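Local structure of OsmC family protein (Rhodothermus marinus, 5CML) at residues H108-A113 / F166-Q171; A138-L143 / Q171-L176; E86-A91 / L116-E121; G132-P137 / Q201-E206. The protein probably hydrolyses carboxylic esters as a serine esterase, this chain being the esterase domain of a longer protein that also carries an OsmC domain. All coordinates share one frame; numbering follows the deposited sequence.

Contact 1: residues H108-A113 / F166-Q171; sequences HSLGGA and FRIKKQ
L110, the first residue of helix 110-118, meets F166 and I168 on strand 166-169. One methyl does the touching. L110 CD1 lies 4.3 Å from F166 CZ and 4.2 Å from I168 CD1. The side chain of L110 points at the strand and is stretched out, with CD1 anti to CA (chi2 -173°). This makes CD1 its leading tip. F166 and I168 lie two apart on the strand, so both point toward the helix. Each has chi1 near +60°. This sets CG of F166 and CG1 of I168 beside both the backbone N and the carbonyl carbon. I168 then extends so that its CD1 leads. F166 offers the far end of its ring, atom CZ. V159 on strand 156-159 touches all three residues, and L144 also packs on L110 and I168.

S109, just before L110, has positive phi (60°). Its OG is hydrogen-bonded to NE2 of H229. This fits the nucleophile elbow of an alpha/beta hydrolase, with S109 the probable nucleophile. The S109 CB sits 3.7 Å above the centre of the H108 ring.

The contact itself has no hydrogen bond and no charge. Its contacts are at relaxed van der Waals distances, over a small area. The chemistry implies that strand 166-169 meets the start of the elbow helix through apolar side-chain contact, with no polar bond to fix its direction.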
loop_
_atom_site.group_PDB
_atom_site.type_symbol
_atom_site.label_atom_id
_atom_site.label_comp_id
_atom_site.label_asym_id
_atom_site.label_seq_id
_atom_site.Cartn_x
_atom_site.Cartn_y
_atom_site.Cartn_z
ATOM N N HIS A 108 -1.577 -0.774 -2.002
ATOM C CA HIS A 108 -2.240 -1.406 -3.138
ATOM C C HIS A 108 -2.033 -2.915 -3.091
ATOM O O HIS A 108 -0.931 -3.381 -2.814
ATOM C CB HIS A 108 -1.701 -0.818 -4.444
ATOM C CG HIS A 108 -1.956 -1.671 -5.647
ATOM N ND1 HIS A 108 -0.949 -2.317 -6.333
ATOM C CD2 HIS A 108 -3.102 -1.943 -6.316
ATOM C CE1 HIS A 108 -1.467 -2.968 -7.361
ATOM N NE2 HIS A 108 -2.774 -2.767 -7.365
ATOM N N SER A 109 -3.111 -3.658 -3.322
ATOM C CA SER A 109 -3.091 -5.113 -3.426
ATOM C C SER A 109 -2.575 -5.714 -2.108
ATOM O O SER A 109 -3.048 -5.349 -1.020
ATOM C CB SER A 109 -2.248 -5.536 -4.642
ATOM O OG SER A 109 -2.306 -6.929 -4.871
ATOM N N LEU A 110 -1.604 -6.603 -2.191
ATOM C CA LEU A 110 -0.977 -7.151 -0.980
ATOM C C LEU A 110 -0.421 -6.058 -0.076
ATOM O O LEU A 110 -0.393 -6.218 1.146
ATOM C CB LEU A 110 0.143 -8.127 -1.339
ATOM C CG LEU A 110 -0.301 -9.493 -1.825
ATOM C CD1 LEU A 110 0.931 -10.358 -1.953
ATOM C CD2 LEU A 110 -1.308 -10.164 -0.873
ATOM N N GLY A 111 0.039 -4.956 -0.674
ATOM C CA GLY A 111 0.496 -3.816 0.096
ATOM C C GLY A 111 -0.610 -3.198 0.921
ATOM O O GLY A 111 -0.354 -2.597 1.961
ATOM N N GLY A 112 -1.851 -3.313 0.443
ATOM C CA GLY A 112 -2.994 -2.821 1.191
ATOM C C GLY A 112 -3.213 -3.640 2.458
ATOM O O GLY A 112 -3.463 -3.110 3.548
ATOM N N ALA A 113 -3.126 -4.955 2.320
ATOM C CA ALA A 113 -3.256 -5.803 3.485
ATOM C C ALA A 113 -2.138 -5.465 4.478
ATOM O O ALA A 113 -2.372 -5.361 5.677
ATOM C CB ALA A 113 -3.216 -7.262 3.086
ATOM N N PHE A 166 6.151 -12.469 -8.631
ATOM C CA PHE A 166 7.239 -12.056 -7.749
ATOM C C PHE A 166 7.311 -12.913 -6.498
ATOM O O PHE A 166 6.421 -13.713 -6.231
ATOM C CB PHE A 166 7.101 -10.566 -7.374
ATOM C CG PHE A 166 5.826 -10.207 -6.641
ATOM C CD1 PHE A 166 4.683 -9.871 -7.344
ATOM C CD2 PHE A 166 5.794 -10.147 -5.251
ATOM C CE1 PHE A 166 3.520 -9.508 -6.684
ATOM C CE2 PHE A 166 4.628 -9.773 -4.578
ATOM C CZ PHE A 166 3.493 -9.466 -5.297
ATOM N N ARG A 167 8.394 -12.742 -5.745
ATOM C CA ARG A 167 8.603 -13.491 -4.507
ATOM C C ARG A 167 8.335 -12.636 -3.288
ATOM O O ARG A 167 8.587 -11.432 -3.315
ATOM C CB ARG A 167 10.039 -14.008 -4.412
ATOM C CG ARG A 167 10.522 -14.796 -5.600
ATOM C CD ARG A 167 12.046 -14.807 -5.632
ATOM N NE ARG A 167 12.578 -15.764 -4.669
ATOM C CZ ARG A 167 12.559 -17.081 -4.848
ATOM N NH1 ARG A 167 12.022 -17.588 -5.953
ATOM N NH2 ARG A 167 13.062 -17.889 -3.923
ATOM N N ILE A 168 7.846 -13.257 -2.218
ATOM C CA ILE A 168 7.784 -12.613 -0.907
ATOM C C ILE A 168 8.104 -13.635 0.191
ATOM O O ILE A 168 8.060 -14.843 -0.048
ATOM C CB ILE A 168 6.402 -11.981 -0.626
ATOM C CG1 ILE A 168 5.306 -13.048 -0.640
ATOM C CG2 ILE A 168 6.130 -10.881 -1.632
ATOM C CD1 ILE A 168 3.994 -12.555 -0.029
ATOM N N LYS A 169 8.424 -13.155 1.389
ATOM C CA LYS A 169 8.639 -14.059 2.525
ATOM C C LYS A 169 7.352 -14.796 2.958
ATOM O O LYS A 169 6.272 -14.198 3.035
ATOM C CB LYS A 169 9.206 -13.275 3.712
ATOM C CG LYS A 169 10.520 -12.552 3.416
ATOM C CD LYS A 169 11.583 -13.530 2.936
ATOM C CE LYS A 169 12.990 -12.995 3.138
ATOM N NZ LYS A 169 14.025 -14.024 2.795
ATOM N N LYS A 170 7.463 -16.098 3.225
ATOM C CA LYS A 170 6.346 -16.848 3.820
ATOM C C LYS A 170 5.941 -16.227 5.154
ATOM O O LYS A 170 4.776 -16.319 5.563
ATOM C CB LYS A 170 6.704 -18.320 4.027
ATOM C CG LYS A 170 6.880 -19.118 2.741
ATOM C CD LYS A 170 7.314 -20.556 3.046
ATOM C CE LYS A 170 7.959 -21.231 1.841
ATOM N NZ LYS A 170 8.407 -22.629 2.138
ATOM N N GLN A 171 6.903 -15.583 5.812
ATOM C CA GLN A 171 6.661 -14.868 7.061
ATOM C C GLN A 171 5.527 -13.851 6.902
ATOM O O GLN A 171 4.777 -13.610 7.847
ATOM C CB GLN A 171 7.956 -14.172 7.536
ATOM C CG GLN A 171 7.815 -13.343 8.822
ATOM C CD GLN A 171 9.046 -12.494 9.126
ATOM O OE1 GLN A 171 9.754 -12.050 8.218
ATOM N NE2 GLN A 171 9.303 -12.266 10.410
#

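Contact 2: residues A138-L143 / Q171-L176; sequences AHVRHL and QFLEEL
R141 meets L173 with its aliphatic part and turns its flat group elsewhere. Its CG lies 3.8 Å from L173 CD2, and the two side chains cross at about a right angle. Beyond CG the chain bends at chi3 (-66°). The guanidinium thus folds back over its own helix, with A138 CA 3.5 Å above one face, offset toward the rim. The F172 ring, whose end swings toward the other helix without touching it, packs on F66 edge-to-face and on F85 with planes at about 35°.

The apolar centre is V140 against two leucines one helical turn apart. V140 and L173 reach toward each other tip to tip, CG1 to CD1 at 4.1 Å. The second methyl of V140, CG2, meets L176 CD2 at 4.1 Å. CG1 of V140 is anti to its backbone N (chi1 177°), which splits the two methyls between the two leucines. No hydrogen bond joins the segments. V140 also packs on L110 and P134.

Helices 137-141 and 170-179 belong to the insertion between strands 127-131 and 192-196 of the main sheet. Such an insertion is consistent with the cap of an alpha/beta hydrolase.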
loop_
_atom_site.group_PDB
_atom_site.type_symbol
_atom_site.label_atom_id
_atom_site.label_comp_id
_atom_site.label_asym_id
_atom_site.label_seq_id
_atom_site.Cartn_x
_atom_site.Cartn_y
_atom_site.Cartn_z
ATOM N N ALA A 138 -7.476 -16.479 3.170
ATOM C CA ALA A 138 -7.953 -17.307 2.081
ATOM C C ALA A 138 -7.794 -16.588 0.739
ATOM O O ALA A 138 -7.392 -17.190 -0.263
ATOM C CB ALA A 138 -9.410 -17.719 2.318
ATOM N N HIS A 139 -8.066 -15.290 0.721
ATOM C CA HIS A 139 -7.990 -14.548 -0.528
ATOM C C HIS A 139 -6.532 -14.214 -0.880
ATOM O O HIS A 139 -6.195 -14.077 -2.052
ATOM C CB HIS A 139 -8.876 -13.304 -0.446
ATOM C CG HIS A 139 -10.334 -13.620 -0.577
ATOM N ND1 HIS A 139 -11.151 -13.845 0.509
ATOM C CD2 HIS A 139 -11.115 -13.777 -1.673
ATOM C CE1 HIS A 139 -12.373 -14.127 0.086
ATOM N NE2 HIS A 139 -12.378 -14.097 -1.233
ATOM N N VAL A 140 -5.659 -14.132 0.112
ATOM C CA VAL A 140 -4.233 -14.049 -0.179
ATOM C C VAL A 140 -3.707 -15.384 -0.732
ATOM O O VAL A 140 -2.929 -15.386 -1.686
ATOM C CB VAL A 140 -3.424 -13.632 1.078
ATOM C CG1 VAL A 140 -1.923 -13.631 0.788
ATOM C CG2 VAL A 140 -3.862 -12.246 1.528
ATOM N N ARG A 141 -4.111 -16.510 -0.142
ATOM C CA ARG A 141 -3.671 -17.818 -0.635
ATOM C C ARG A 141 -3.992 -18.043 -2.103
ATOM O O ARG A 141 -3.247 -18.723 -2.810
ATOM C CB ARG A 141 -4.280 -18.947 0.196
ATOM C CG ARG A 141 -3.592 -19.115 1.524
ATOM C CD ARG A 141 -3.952 -20.429 2.186
ATOM N NE ARG A 141 -5.356 -20.497 2.579
ATOM C CZ ARG A 141 -5.831 -20.046 3.737
ATOM N NH1 ARG A 141 -5.015 -19.444 4.617
ATOM N NH2 ARG A 141 -7.121 -20.177 4.007
ATOM N N HIS A 142 -5.096 -17.468 -2.561
ATOM C CA HIS A 142 -5.467 -17.545 -3.970
ATOM C C HIS A 142 -4.346 -17.023 -4.880
ATOM O O HIS A 142 -4.204 -17.462 -6.024
ATOM C CB HIS A 142 -6.753 -16.754 -4.201
ATOM C CG HIS A 142 -7.276 -16.855 -5.596
ATOM N ND1 HIS A 142 -7.227 -15.805 -6.490
ATOM C CD2 HIS A 142 -7.856 -17.884 -6.254
ATOM C CE1 HIS A 142 -7.753 -16.186 -7.641
ATOM N NE2 HIS A 142 -8.146 -17.442 -7.523
ATOM N N LEU A 143 -3.555 -16.092 -4.355
ATOM C CA LEU A 143 -2.519 -15.387 -5.121
ATOM C C LEU A 143 -1.118 -15.994 -5.030
ATOM O O LEU A 143 -0.233 -15.618 -5.804
ATOM C CB LEU A 143 -2.423 -13.939 -4.640
ATOM C CG LEU A 143 -3.718 -13.146 -4.525
ATOM C CD1 LEU A 143 -3.445 -11.795 -3.869
ATOM C CD2 LEU A 143 -4.393 -12.957 -5.880
ATOM N N GLN A 171 6.903 -15.583 5.812
ATOM C CA GLN A 171 6.661 -14.868 7.061
ATOM C C GLN A 171 5.527 -13.851 6.902
ATOM O O GLN A 171 4.777 -13.610 7.847
ATOM C CB GLN A 171 7.956 -14.172 7.536
ATOM C CG GLN A 171 7.815 -13.343 8.822
ATOM C CD GLN A 171 9.046 -12.494 9.126
ATOM O OE1 GLN A 171 9.754 -12.050 8.218
ATOM N NE2 GLN A 171 9.303 -12.266 10.410
ATOM N N PHE A 172 5.386 -13.268 5.712
ATOM C CA PHE A 172 4.332 -12.290 5.488
ATOM C C PHE A 172 2.942 -12.882 5.770
ATOM O O PHE A 172 2.198 -12.340 6.574
ATOM C CB PHE A 172 4.382 -11.743 4.054
ATOM C CG PHE A 172 3.229 -10.845 3.713
ATOM C CD1 PHE A 172 3.144 -9.571 4.256
ATOM C CD2 PHE A 172 2.226 -11.272 2.853
ATOM C CE1 PHE A 172 2.073 -8.747 3.962
ATOM C CE2 PHE A 172 1.154 -10.440 2.547
ATOM C CZ PHE A 172 1.084 -9.177 3.098
ATOM N N LEU A 173 2.586 -13.980 5.111
ATOM C CA LEU A 173 1.254 -14.524 5.298
ATOM C C LEU A 173 1.119 -15.087 6.687
ATOM O O LEU A 173 0.069 -14.935 7.298
ATOM C CB LEU A 173 0.916 -15.600 4.276
ATOM C CG LEU A 173 -0.512 -16.170 4.390
ATOM C CD1 LEU A 173 -1.607 -15.111 4.591
ATOM C CD2 LEU A 173 -0.851 -16.964 3.161
ATOM N N GLU A 174 2.170 -15.737 7.194
ATOM C CA GLU A 174 2.129 -16.251 8.561
ATOM C C GLU A 174 1.812 -15.169 9.582
ATOM O O GLU A 174 0.969 -15.361 10.466
ATOM C CB GLU A 174 3.450 -16.923 8.930
ATOM C CG GLU A 174 3.689 -18.187 8.163
ATOM C CD GLU A 174 4.941 -18.923 8.609
ATOM O OE1 GLU A 174 5.529 -18.555 9.649
ATOM O OE2 GLU A 174 5.336 -19.874 7.909
ATOM N N GLU A 175 2.503 -14.038 9.467
ATOM C CA GLU A 175 2.302 -12.945 10.390
ATOM C C GLU A 175 0.945 -12.287 10.210
ATOM O O GLU A 175 0.319 -11.893 11.178
ATOM C CB GLU A 175 3.433 -11.920 10.216
ATOM C CG GLU A 175 3.441 -10.789 11.225
ATOM C CD GLU A 175 4.730 -9.971 11.183
ATOM O OE1 GLU A 175 5.638 -10.300 10.372
ATOM O OE2 GLU A 175 4.839 -8.995 11.973
ATOM N N LEU A 176 0.502 -12.150 8.966
ATOM C CA LEU A 176 -0.798 -11.572 8.666
ATOM C C LEU A 176 -1.918 -12.413 9.265
ATOM O O LEU A 176 -2.853 -11.904 9.887
ATOM C CB LEU A 176 -0.965 -11.463 7.152
ATOM C CG LEU A 176 -2.210 -10.760 6.651
ATOM C CD1 LEU A 176 -2.130 -9.292 7.035
ATOM C CD2 LEU A 176 -2.342 -10.918 5.130
#

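Contact 3: residues E86-A91 / L116-E121; sequences EDLRAA and LAVAGE
R89 and E121 cross at about a right angle, yet their flat ends lie nearly coplanar, 26° apart. R89 grips the carboxylate side-on with two nitrogens, one for each oxygen. NE donates to E121 OE1 at 2.8 Å, with OE1 tilted somewhat out of the guanidinium plane. NH2 donates to E121 OE2 at 3.0 Å in that plane, and this bond is the straighter, at 169°. Both oxygens use their syn lone pairs. The paired bonds hold the two flat groups against rotation. R89 is extended from CG to NE, and E121 is extended beyond CG, which lets the two chains meet between the segments. V118 CG1 comes to 4.3 Å from R89 NH2. V118 CG2 meets L88 CD2 at 4.4 Å. A methionine in place of R89 would probably leave the carboxylate of E121 without its charged mate and set it free to turn.

R89 NH2 has a second partner, E175 of helix 170-179. The bridge thus ties helix 85-98 to E121, at the end of segment 116-121. Both helices lean on the main sheet, L88 on F64 of strand 59-65 and L116 on V128 and T130 of strand 127-131.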
loop_
_atom_site.group_PDB
_atom_site.type_symbol
_atom_site.label_atom_id
_atom_site.label_comp_id
_atom_site.label_asym_id
_atom_site.label_seq_id
_atom_site.Cartn_x
_atom_site.Cartn_y
_atom_site.Cartn_z
ATOM N N GLU A 86 8.631 -5.960 8.362
ATOM C CA GLU A 86 9.769 -5.168 8.818
ATOM C C GLU A 86 10.263 -4.184 7.757
ATOM O O GLU A 86 10.671 -3.087 8.090
ATOM C CB GLU A 86 10.924 -6.074 9.248
ATOM C CG GLU A 86 12.302 -5.364 9.355
ATOM C CD GLU A 86 12.306 -3.997 10.090
ATOM O OE1 GLU A 86 11.381 -3.670 10.874
ATOM O OE2 GLU A 86 13.258 -3.229 9.855
ATOM N N ASP A 87 10.230 -4.561 6.486
ATOM C CA ASP A 87 10.631 -3.614 5.446
ATOM C C ASP A 87 9.702 -2.413 5.403
ATOM O O ASP A 87 10.155 -1.298 5.188
ATOM C CB ASP A 87 10.681 -4.296 4.081
ATOM C CG ASP A 87 11.776 -5.329 4.000
ATOM O OD1 ASP A 87 12.711 -5.272 4.827
ATOM O OD2 ASP A 87 11.700 -6.205 3.119
ATOM N N LEU A 88 8.403 -2.624 5.591
ATOM C CA LEU A 88 7.466 -1.500 5.644
ATOM C C LEU A 88 7.737 -0.637 6.876
ATOM O O LEU A 88 7.755 0.591 6.791
ATOM C CB LEU A 88 6.025 -1.999 5.667
ATOM C CG LEU A 88 5.111 -1.463 4.588
ATOM C CD1 LEU A 88 5.703 -1.664 3.179
ATOM C CD2 LEU A 88 3.759 -2.146 4.739
ATOM N N ARG A 89 7.984 -1.276 8.019
ATOM C CA ARG A 89 8.317 -0.519 9.220
ATOM C C ARG A 89 9.598 0.283 8.999
ATOM O O ARG A 89 9.681 1.424 9.444
ATOM C CB ARG A 89 8.466 -1.447 10.435
ATOM C CG ARG A 89 7.187 -2.174 10.792
ATOM C CD ARG A 89 7.462 -3.192 11.860
ATOM N NE ARG A 89 6.252 -3.952 12.145
ATOM C CZ ARG A 89 6.171 -5.274 12.134
ATOM N NH1 ARG A 89 7.245 -6.027 11.885
ATOM N NH2 ARG A 89 5.004 -5.847 12.379
ATOM N N ALA A 90 10.568 -0.299 8.292
ATOM C CA ALA A 90 11.838 0.372 8.018
ATOM C C ALA A 90 11.625 1.631 7.172
ATOM O O ALA A 90 12.319 2.658 7.344
ATOM C CB ALA A 90 12.798 -0.580 7.323
ATOM N N ALA A 91 10.652 1.564 6.270
ATOM C CA ALA A 91 10.351 2.697 5.423
ATOM C C ALA A 91 9.735 3.812 6.264
ATOM O O ALA A 91 9.994 5.000 6.038
ATOM C CB ALA A 91 9.402 2.293 4.300
ATOM N N LEU A 116 -2.710 -2.084 6.370
ATOM C CA LEU A 116 -3.808 -2.187 7.312
ATOM C C LEU A 116 -3.368 -2.941 8.550
ATOM O O LEU A 116 -3.816 -2.643 9.649
ATOM C CB LEU A 116 -5.021 -2.874 6.685
ATOM C CG LEU A 116 -5.764 -2.003 5.679
ATOM C CD1 LEU A 116 -6.697 -2.879 4.894
ATOM C CD2 LEU A 116 -6.535 -0.889 6.378
ATOM N N ALA A 117 -2.479 -3.909 8.372
ATOM C CA ALA A 117 -1.999 -4.697 9.498
ATOM C C ALA A 117 -1.008 -3.946 10.396
ATOM O O ALA A 117 -0.881 -4.273 11.585
ATOM C CB ALA A 117 -1.364 -5.989 8.998
ATOM N N VAL A 118 -0.296 -2.961 9.851
ATOM C CA VAL A 118 0.688 -2.225 10.652
ATOM C C VAL A 118 0.266 -0.806 11.039
ATOM O O VAL A 118 0.940 -0.184 11.843
ATOM C CB VAL A 118 2.061 -2.122 9.937
ATOM C CG1 VAL A 118 2.589 -3.519 9.611
ATOM C CG2 VAL A 118 2.000 -1.208 8.692
ATOM N N ALA A 119 -0.837 -0.298 10.495
ATOM C CA ALA A 119 -1.197 1.105 10.732
ATOM C C ALA A 119 -1.310 1.406 12.226
ATOM O O ALA A 119 -0.871 2.455 12.699
ATOM C CB ALA A 119 -2.497 1.444 10.032
ATOM N N GLY A 120 -1.883 0.466 12.967
ATOM C CA GLY A 120 -2.077 0.639 14.387
ATOM C C GLY A 120 -0.791 0.699 15.170
ATOM O O GLY A 120 -0.829 1.027 16.348
ATOM N N GLU A 121 0.336 0.390 14.528
ATOM C CA GLU A 121 1.637 0.420 15.196
ATOM C C GLU A 121 2.252 1.823 15.238
ATOM O O GLU A 121 3.238 2.046 15.951
ATOM C CB GLU A 121 2.633 -0.535 14.502
ATOM C CG GLU A 121 2.192 -2.006 14.411
ATOM C CD GLU A 121 3.188 -2.875 13.639
ATOM O OE1 GLU A 121 4.342 -2.439 13.481
ATOM O OE2 GLU A 121 2.824 -3.992 13.180
#

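Contact 4: residues G132-P137 / Q201-E206; sequences GAPCDP and QIVGIE
V203 packs against G132, A133 and P134 in a buried loop-to-loop contact. The two loops follow neighbouring parallel strands of the main sheet, 127-131 and 192-196. One side chain carries the contact. V203 CG1 lies 3.6 Å from G132 O and also touches A133 O. P134 CA is 3.7 Å from V203 CG1. The same V203 CG1 meets P134 CB at 4.1 Å. With CG1 anti to the backbone N (chi1 177°), that methyl faces G132 to P134. The other branch, V203 CG2, is 3.7 Å from G132 O. The carbonyl oxygen of G132 therefore faces the carbons of the valine. It is buried and has no hydrogen-bond partner in the model. G132 has positive phi (68°), a backbone shape that favours glycine.

The backbone of V203 is held in turn. Its N and that of I202 are both hydrogen-bonded to D200 OD1, and its side chain touches H229. D200 and H229 probably form the acid and base of a charge relay with S109. The contact thus packs the loop beside that site.

Around it, P134 leans on V140 of helix 137-141. D136 caps the start of that helix. C135, modelled in two conformers, packs on C210 of helix 206-214, its disulfide partner. On the strand side, G132 is hydrogen-bonded through its backbone to F195 of strand 192-196.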
loop_
_atom_site.group_PDB
_atom_site.type_symbol
_atom_site.label_atom_id
_atom_site.label_comp_id
_atom_site.label_asym_id
_atom_site.label_seq_id
_atom_site.Cartn_x
_atom_site.Cartn_y
_atom_site.Cartn_z
ATOM N N GLY A 132 -7.714 -2.285 -3.894
ATOM C CA GLY A 132 -7.716 -3.684 -4.282
ATOM C C GLY A 132 -7.205 -4.621 -3.198
ATOM O O GLY A 132 -6.699 -5.694 -3.501
ATOM N N ALA A 133 -7.342 -4.235 -1.939
ATOM C CA ALA A 133 -6.762 -5.031 -0.837
ATOM C C ALA A 133 -7.570 -6.305 -0.541
ATOM O O ALA A 133 -8.797 -6.269 -0.497
ATOM C CB ALA A 133 -6.662 -4.198 0.425
ATOM N N PRO A 134 -6.872 -7.424 -0.308
ATOM C CA PRO A 134 -7.567 -8.635 0.132
ATOM C C PRO A 134 -7.913 -8.517 1.608
ATOM O O PRO A 134 -7.249 -7.781 2.320
ATOM C CB PRO A 134 -6.559 -9.740 -0.148
ATOM C CG PRO A 134 -5.236 -9.083 -0.003
ATOM C CD PRO A 134 -5.437 -7.656 -0.520
ATOM N N CYS A 135 -8.942 -9.227 2.058
ATOM C CA CYS A 135 -9.436 -9.041 3.415
ATOM C C CYS A 135 -8.967 -10.115 4.378
ATOM O O CYS A 135 -9.003 -9.907 5.589
ATOM C CB CYS A 135 -10.959 -9.006 3.417
ATOM S SG CYS A 135 -11.731 -10.584 3.032
ATOM N N ASP A 136 -8.544 -11.258 3.844
ATOM C CA ASP A 136 -8.215 -12.391 4.701
ATOM C C ASP A 136 -7.218 -13.365 4.066
ATOM O O ASP A 136 -6.917 -13.274 2.877
ATOM C CB ASP A 136 -9.512 -13.126 5.105
ATOM C CG ASP A 136 -10.294 -13.667 3.926
ATOM O OD1 ASP A 136 -9.714 -13.939 2.851
ATOM O OD2 ASP A 136 -11.520 -13.858 4.094
ATOM N N PRO A 137 -6.670 -14.290 4.870
ATOM C CA PRO A 137 -5.690 -15.219 4.305
ATOM C C PRO A 137 -6.208 -16.094 3.166
ATOM O O PRO A 137 -5.443 -16.416 2.274
ATOM C CB PRO A 137 -5.300 -16.075 5.525
ATOM C CG PRO A 137 -5.404 -15.114 6.656
ATOM C CD PRO A 137 -6.630 -14.298 6.345
ATOM N N GLN A 201 -10.443 -8.995 -11.151
ATOM C CA GLN A 201 -10.365 -10.439 -11.407
ATOM C C GLN A 201 -9.376 -11.169 -10.503
ATOM O O GLN A 201 -9.307 -12.413 -10.518
ATOM C CB GLN A 201 -9.971 -10.688 -12.861
ATOM C CG GLN A 201 -11.023 -10.265 -13.866
ATOM C CD GLN A 201 -10.497 -10.306 -15.287
ATOM O OE1 GLN A 201 -10.330 -9.270 -15.932
ATOM N NE2 GLN A 201 -10.223 -11.501 -15.777
ATOM N N ILE A 202 -8.610 -10.401 -9.734
ATOM C CA ILE A 202 -7.492 -10.929 -8.960
ATOM C C ILE A 202 -7.875 -10.995 -7.496
ATOM O O ILE A 202 -7.686 -12.006 -6.836
ATOM C CB ILE A 202 -6.240 -10.038 -9.135
ATOM C CG1 ILE A 202 -5.888 -9.913 -10.621
ATOM C CG2 ILE A 202 -5.049 -10.578 -8.349
ATOM C CD1 ILE A 202 -5.517 -11.218 -11.320
ATOM N N VAL A 203 -8.368 -9.873 -6.986
ATOM C CA VAL A 203 -8.903 -9.774 -5.637
ATOM C C VAL A 203 -10.348 -9.316 -5.766
ATOM O O VAL A 203 -10.622 -8.173 -6.152
ATOM C CB VAL A 203 -8.107 -8.783 -4.761
ATOM C CG1 VAL A 203 -8.746 -8.657 -3.399
ATOM C CG2 VAL A 203 -6.630 -9.214 -4.647
ATOM N N GLY A 204 -11.282 -10.220 -5.499
ATOM C CA GLY A 204 -12.681 -9.903 -5.710
ATOM C C GLY A 204 -13.211 -8.769 -4.843
ATOM O O GLY A 204 -12.761 -8.541 -3.720
ATOM N N ILE A 205 -14.229 -8.085 -5.365
ATOM C CA ILE A 205 -14.842 -6.959 -4.696
ATOM C C ILE A 205 -15.409 -7.333 -3.311
ATOM O O ILE A 205 -15.499 -6.471 -2.438
ATOM C CB ILE A 205 -15.952 -6.349 -5.615
ATOM C CG1 ILE A 205 -16.618 -5.156 -4.971
ATOM C CG2 ILE A 205 -17.002 -7.393 -5.960
ATOM C CD1 ILE A 205 -15.815 -3.944 -5.065
ATOM N N GLU A 206 -15.758 -8.603 -3.093
ATOM C CA GLU A 206 -16.245 -9.014 -1.781
ATOM C C GLU A 206 -15.220 -8.709 -0.669
ATOM O O GLU A 206 -15.602 -8.525 0.485
ATOM C CB GLU A 206 -16.619 -10.509 -1.758
ATOM C CG GLU A 206 -15.462 -11.457 -2.011
ATOM C CD GLU A 206 -15.243 -11.766 -3.485
ATOM O OE1 GLU A 206 -15.630 -10.952 -4.369
ATOM O OE2 GLU A 206 -14.692 -12.860 -3.754
#

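Overall arrangement
Contacts 1 and 4 are buried, while contacts 2 and 3 are partly open to the surface. Contacts 1, 2 and 4 join their segments without hydrogen bonds. Contact 3 has a salt bridge on its outer side, where E121 is exposed, while contact 2, also partly open, stays apolar. Helix 110-118 serves contacts 1 and 3. Contacts 1 and 2 follow on in sequence, from strand 166-169 into helix 170-179. L110 CD2 of contact 1 also packs on V140 and L143 of contact 2. Contact 2 lies within the loop closed by contact 4, and V140 touches P134 there. Contact 3 reaches contact 2 through R89 and E175. Contacts 3 and 4 do not touch, with centres about 20 Å apart.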